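Beta-galactosidase (PDB 3OGR) probably hydrolyses terminal non-reducing beta-D-galactose residues of beta-D-galactosides, as a fungal glycoside hydrolase of family 35. Local coordinates at residues D238-G243 / E278-A283; V41-E46 / F319-T324. All coordinates share one frame; numbering follows the deposited sequence.

Contact 1: D238-G243 / E278-A283; sequences DGYPLG and EFQGGA. With GAL (beta-D-galactopyranose), chain E.
Four kinds of contact join Y240 and its neighbours to the segment 278-283. The first is backbone pairing in parallel register: G239 N donates to E278 O at 2.9 Å, and Q280 N returns a bond to G239 O. The second is the grip of the Q280 amide on the type I turn from Y240 to G243. With CG anti to the backbone N (chi1 -174°) and the chain extended beyond it, Q280 carries its amide to the turn, where Q280 OE1 accepts from L242 N at 3.0 Å in the carbonyl plane. Q280 NE2 gives one bond to G243 O at 2.9 Å and another to G282 O at 3.0 Å, so that three bonds fix the rotation of the amide.

Strands 236-239 and 275-280, with helix 261-268 between them in sequence, form a beta-alpha-beta unit of the TIM-barrel domain, and the turn follows the C-terminal end of the first strand, where the active site of such a barrel lies.

Polar side chains make the third group. Y240 OH donates to E278 OE1 at 2.6 Å, meeting the carboxylate on its anti side, while E278 OE2 accepts from O2 of the bound galactose at 2.9 Å and forms a salt bridge with R114. D238 OD2 and E278 OE2 approach to 3.4 Å as like charges that do not bond each other, the carboxylate planes 30° apart; a weak hydrogen bond from N215 reaches D238 OD2.

Apolar packing comes fourth: P241 CG rests 3.6 Å from F279 CZ, their side chains crossing at about a right angle. Y240 CD2 touches Q280 CA and CB, and Q280 N lies over one face of the ring.

Contact 2: V41-E46 / F319-T324; sequences VIFSGE and FNIYMT. With GAL (beta-D-galactopyranose), chain E.
The E46 side chain reaches four residues of 319-324, traced here from CB outward. CB lies beside I321 O. A chi1 of -170° swings E46 CG to the side of the carbonyl carbon, where it meets Y322 CD2 at 3.5 Å and M323 SD at 3.6 Å. The bend at chi2 (87°) brings CD to Y322 CD2, the side chains crossing at a slant with carboxylate and ring planes 41° apart. E46 OE1 accepts from N320 ND2 at 2.9 Å, nearly along its C-O axis, and also bonds S74; E46 OE2 forms a salt bridge with R114 and a hydrogen bond with H48.

Strands 38-47 and 318-321 run parallel as backbone-bonded neighbours, the first and last strands of the TIM barrel closing its ring.

S44 OG donates to N320 OD1 at 2.7 Å, from above the carbonyl plane. With an alanine in place of N320, S44 OG would probably lose this acceptor and E46 OE1 one of its two partners, leaving the carboxylate to S74, R114 and H48. The F43 and F319 rings lie nearly parallel but slid apart, centroids 5.1 Å apart. M323 SD sits over the centre of the Y322 ring, and Y322 CE1 comes to 3.5 Å from galactose O6.

How the contacts relate
Contacts 1 and 2 lie about 11 Å apart, centre to centre, in the family 35 catalytic barrel, and they show how a barrel gathers distant sequence around one ligand. Along the chain the order is 41-46, 238-243, 278-283, 319-324, so contact 1 falls within the long span that contact 2 bridges. In the sheet, strand 275-280 adjoins strand 318-321, giving the order 236-239, 275-280, 318-321, 38-47. The contacts meet directly: F279 N to N320 O and G281 N to Y322 O are probable hydrogen bonds, both 2.8 Å, and Y240 OH packs on Y322 CG. Both touch the bound galactose, and R114 pairs with a glutamate from each.

Contact 1: D238-G243 / E278-A283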
# COMPACT_ATOMS: atom_id res chain seq x y z
N ASP A 238 -7.84 11.18 9.76
CA ASP A 238 -7.44 9.79 9.58
C ASP A 238 -7.86 8.95 10.77
O ASP A 238 -8.35 9.50 11.81
CB ASP A 238 -5.92 9.76 9.42
CG ASP A 238 -5.45 10.45 8.14
OD1 ASP A 238 -6.27 10.76 7.26
OD2 ASP A 238 -4.19 10.71 8.00
N GLY A 239 -7.66 7.64 10.67
CA GLY A 239 -7.89 6.79 11.82
C GLY A 239 -7.33 5.41 11.62
O GLY A 239 -7.55 4.77 10.57
N TYR A 240 -6.56 4.96 12.63
CA TYR A 240 -6.00 3.62 12.71
C TYR A 240 -6.34 3.03 14.03
O TYR A 240 -5.45 2.83 14.91
CB TYR A 240 -4.47 3.64 12.48
CG TYR A 240 -4.14 4.10 11.06
CD1 TYR A 240 -4.07 5.47 10.74
CD2 TYR A 240 -3.89 3.16 10.03
CE1 TYR A 240 -3.70 5.93 9.40
CE2 TYR A 240 -3.52 3.57 8.75
CZ TYR A 240 -3.48 4.93 8.46
OH TYR A 240 -3.10 5.33 7.19
N PRO A 241 -7.61 2.70 14.23
CA PRO A 241 -8.06 2.43 15.63
C PRO A 241 -7.44 1.22 16.29
O PRO A 241 -7.41 1.20 17.53
CB PRO A 241 -9.60 2.21 15.48
CG PRO A 241 -9.94 2.44 14.05
CD PRO A 241 -8.68 2.77 13.24
N LEU A 242 -6.89 0.27 15.52
CA LEU A 242 -6.20 -0.88 16.16
C LEU A 242 -4.67 -0.81 16.22
O LEU A 242 -3.98 -1.71 16.76
CB LEU A 242 -6.72 -2.18 15.62
CG LEU A 242 -7.77 -2.91 16.50
CD1 LEU A 242 -8.61 -2.16 17.59
CD2 LEU A 242 -8.41 -4.02 15.78
N GLY A 243 -4.11 0.28 15.76
CA GLY A 243 -2.65 0.47 15.90
C GLY A 243 -1.88 -0.46 15.00
O GLY A 243 -2.44 -1.05 14.03
N GLU A 278 -7.43 8.81 5.40
CA GLU A 278 -6.73 7.50 5.59
C GLU A 278 -7.47 6.74 6.66
O GLU A 278 -7.57 7.24 7.81
CB GLU A 278 -5.30 7.68 6.08
CG GLU A 278 -4.37 8.46 5.09
CD GLU A 278 -3.02 8.68 5.70
OE1 GLU A 278 -2.62 7.85 6.56
OE2 GLU A 278 -2.36 9.65 5.33
N PHE A 279 -8.00 5.58 6.34
CA PHE A 279 -8.50 4.70 7.40
C PHE A 279 -7.83 3.34 7.24
O PHE A 279 -7.62 2.85 6.10
CB PHE A 279 -10.01 4.53 7.28
CG PHE A 279 -10.59 3.86 8.47
CD1 PHE A 279 -10.72 4.54 9.70
CD2 PHE A 279 -10.87 2.49 8.42
CE1 PHE A 279 -11.23 3.89 10.82
CE2 PHE A 279 -11.31 1.79 9.58
CZ PHE A 279 -11.51 2.53 10.76
N GLN A 280 -7.51 2.75 8.38
CA GLN A 280 -6.73 1.50 8.46
C GLN A 280 -7.21 0.41 7.47
O GLN A 280 -8.34 -0.06 7.55
CB GLN A 280 -6.85 1.03 9.91
CG GLN A 280 -5.98 -0.20 10.20
CD GLN A 280 -5.57 -0.24 11.65
OE1 GLN A 280 -6.31 0.22 12.55
NE2 GLN A 280 -4.44 -0.87 11.90
N GLY A 281 -6.27 -0.02 6.67
CA GLY A 281 -6.40 -1.15 5.75
C GLY A 281 -5.35 -2.23 6.03
O GLY A 281 -5.26 -3.19 5.27
N GLY A 282 -4.53 -2.02 7.06
CA GLY A 282 -3.52 -3.04 7.39
C GLY A 282 -2.68 -2.42 8.51
O GLY A 282 -3.15 -1.61 9.29
N ALA A 283 -1.40 -2.75 8.51
CA ALA A 283 -0.42 -2.17 9.47
C ALA A 283 0.93 -2.20 8.80
O ALA A 283 1.19 -3.16 8.02
CB ALA A 283 -0.43 -2.92 10.80
C1 GAL E . -0.58 7.80 8.82
C2 GAL E . 0.39 8.58 7.86
C3 GAL E . 0.81 7.69 6.71
C4 GAL E . 1.40 6.38 7.24
C5 GAL E . 0.38 5.74 8.17
C6 GAL E . 0.90 4.48 8.90
O1 GAL E . -0.71 8.45 10.09
O2 GAL E . -0.32 9.70 7.34
O3 GAL E . 1.79 8.35 5.92
O4 GAL E . 2.58 6.72 7.96
O5 GAL E . 0.08 6.65 9.25
O6 GAL E . 1.15 3.47 7.93

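Contact 2: V41-E46 / F319-T324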
# COMPACT_ATOMS: atom_id res chain seq x y z
N VAL A 41 -20.43 8.77 -3.53
CA VAL A 41 -19.61 8.34 -2.39
C VAL A 41 -18.24 8.02 -2.94
O VAL A 41 -18.11 7.12 -3.78
CB VAL A 41 -20.18 7.09 -1.67
CG1 VAL A 41 -19.22 6.63 -0.56
CG2 VAL A 41 -21.63 7.39 -1.15
N ILE A 42 -17.22 8.79 -2.54
CA ILE A 42 -15.87 8.51 -2.92
C ILE A 42 -15.34 7.37 -2.03
O ILE A 42 -15.28 7.49 -0.79
CB ILE A 42 -14.97 9.73 -2.72
CG1 ILE A 42 -15.38 10.85 -3.71
CG2 ILE A 42 -13.48 9.35 -2.86
CD1 ILE A 42 -15.22 10.47 -5.22
N PHE A 43 -15.03 6.24 -2.69
CA PHE A 43 -14.52 5.08 -1.92
C PHE A 43 -13.21 4.75 -2.67
O PHE A 43 -13.19 4.42 -3.86
CB PHE A 43 -15.54 3.92 -2.03
CG PHE A 43 -15.45 2.90 -0.93
CD1 PHE A 43 -14.37 2.84 -0.03
CD2 PHE A 43 -16.50 1.99 -0.78
CE1 PHE A 43 -14.33 1.90 1.01
CE2 PHE A 43 -16.47 1.01 0.27
CZ PHE A 43 -15.40 1.01 1.17
N SER A 44 -12.12 4.97 -1.94
CA SER A 44 -10.79 5.07 -2.54
C SER A 44 -9.84 4.09 -1.88
O SER A 44 -10.04 3.71 -0.73
CB SER A 44 -10.31 6.52 -2.29
OG SER A 44 -8.95 6.67 -2.67
N GLY A 45 -8.83 3.67 -2.66
CA GLY A 45 -7.79 2.83 -2.12
C GLY A 45 -6.44 3.48 -2.28
O GLY A 45 -6.15 4.06 -3.32
N GLU A 46 -5.57 3.35 -1.29
CA GLU A 46 -4.23 3.92 -1.39
C GLU A 46 -3.28 3.00 -2.21
O GLU A 46 -3.22 1.80 -1.93
CB GLU A 46 -3.66 4.11 0.03
CG GLU A 46 -2.34 4.96 0.01
CD GLU A 46 -2.53 6.47 0.06
OE1 GLU A 46 -3.70 6.92 0.18
OE2 GLU A 46 -1.50 7.18 0.11
N PHE A 319 -13.86 8.27 1.60
CA PHE A 319 -13.38 7.18 2.49
C PHE A 319 -12.26 6.48 1.72
O PHE A 319 -12.51 5.81 0.72
CB PHE A 319 -14.58 6.24 2.70
CG PHE A 319 -14.36 5.08 3.68
CD1 PHE A 319 -13.38 5.12 4.66
CD2 PHE A 319 -15.20 3.98 3.63
CE1 PHE A 319 -13.21 4.06 5.58
CE2 PHE A 319 -15.06 2.93 4.57
CZ PHE A 319 -14.08 2.99 5.53
N ASN A 320 -11.02 6.58 2.27
CA ASN A 320 -9.85 5.99 1.61
C ASN A 320 -9.17 5.00 2.50
O ASN A 320 -8.95 5.30 3.67
CB ASN A 320 -8.85 7.12 1.26
CG ASN A 320 -7.58 6.56 0.60
OD1 ASN A 320 -7.62 5.85 -0.41
ND2 ASN A 320 -6.42 6.86 1.23
N ILE A 321 -8.87 3.81 1.96
CA ILE A 321 -8.30 2.69 2.73
C ILE A 321 -6.81 2.66 2.52
O ILE A 321 -6.32 2.44 1.39
CB ILE A 321 -8.95 1.36 2.20
CG1 ILE A 321 -10.49 1.35 2.38
CG2 ILE A 321 -8.32 0.20 2.96
CD1 ILE A 321 -10.97 1.81 3.81
N TYR A 322 -6.04 2.89 3.62
CA TYR A 322 -4.59 2.94 3.56
C TYR A 322 -4.03 1.69 4.26
O TYR A 322 -4.30 1.56 5.45
CB TYR A 322 -4.10 4.22 4.30
CG TYR A 322 -2.60 4.42 4.22
CD1 TYR A 322 -1.71 3.60 4.90
CD2 TYR A 322 -2.05 5.49 3.45
CE1 TYR A 322 -0.33 3.76 4.80
CE2 TYR A 322 -0.66 5.66 3.34
CZ TYR A 322 0.19 4.79 3.99
OH TYR A 322 1.55 4.96 3.82
N MET A 323 -3.26 0.82 3.61
CA MET A 323 -3.06 0.72 2.13
C MET A 323 -4.12 -0.20 1.56
O MET A 323 -4.70 -1.06 2.27
CB MET A 323 -1.69 0.05 1.87
CG MET A 323 -0.52 0.91 2.41
SD MET A 323 -0.37 2.49 1.65
CE MET A 323 0.10 2.03 -0.04
N THR A 324 -4.32 -0.05 0.24
CA THR A 324 -5.11 -1.06 -0.52
C THR A 324 -4.17 -1.99 -1.26
O THR A 324 -4.37 -3.19 -1.27
CB THR A 324 -6.14 -0.34 -1.39
OG1 THR A 324 -7.11 0.27 -0.50
CG2 THR A 324 -6.95 -1.31 -2.28
C1 GAL E . -0.58 7.80 8.82
C2 GAL E . 0.39 8.58 7.86
C3 GAL E . 0.81 7.69 6.71
C4 GAL E . 1.40 6.38 7.24
C5 GAL E . 0.38 5.74 8.17
C6 GAL E . 0.90 4.48 8.90
O1 GAL E . -0.71 8.45 10.09
O2 GAL E . -0.32 9.70 7.34
O3 GAL E . 1.79 8.35 5.92
O4 GAL E . 2.58 6.72 7.96
O5 GAL E . 0.08 6.65 9.25
O6 GAL E . 1.15 3.47 7.93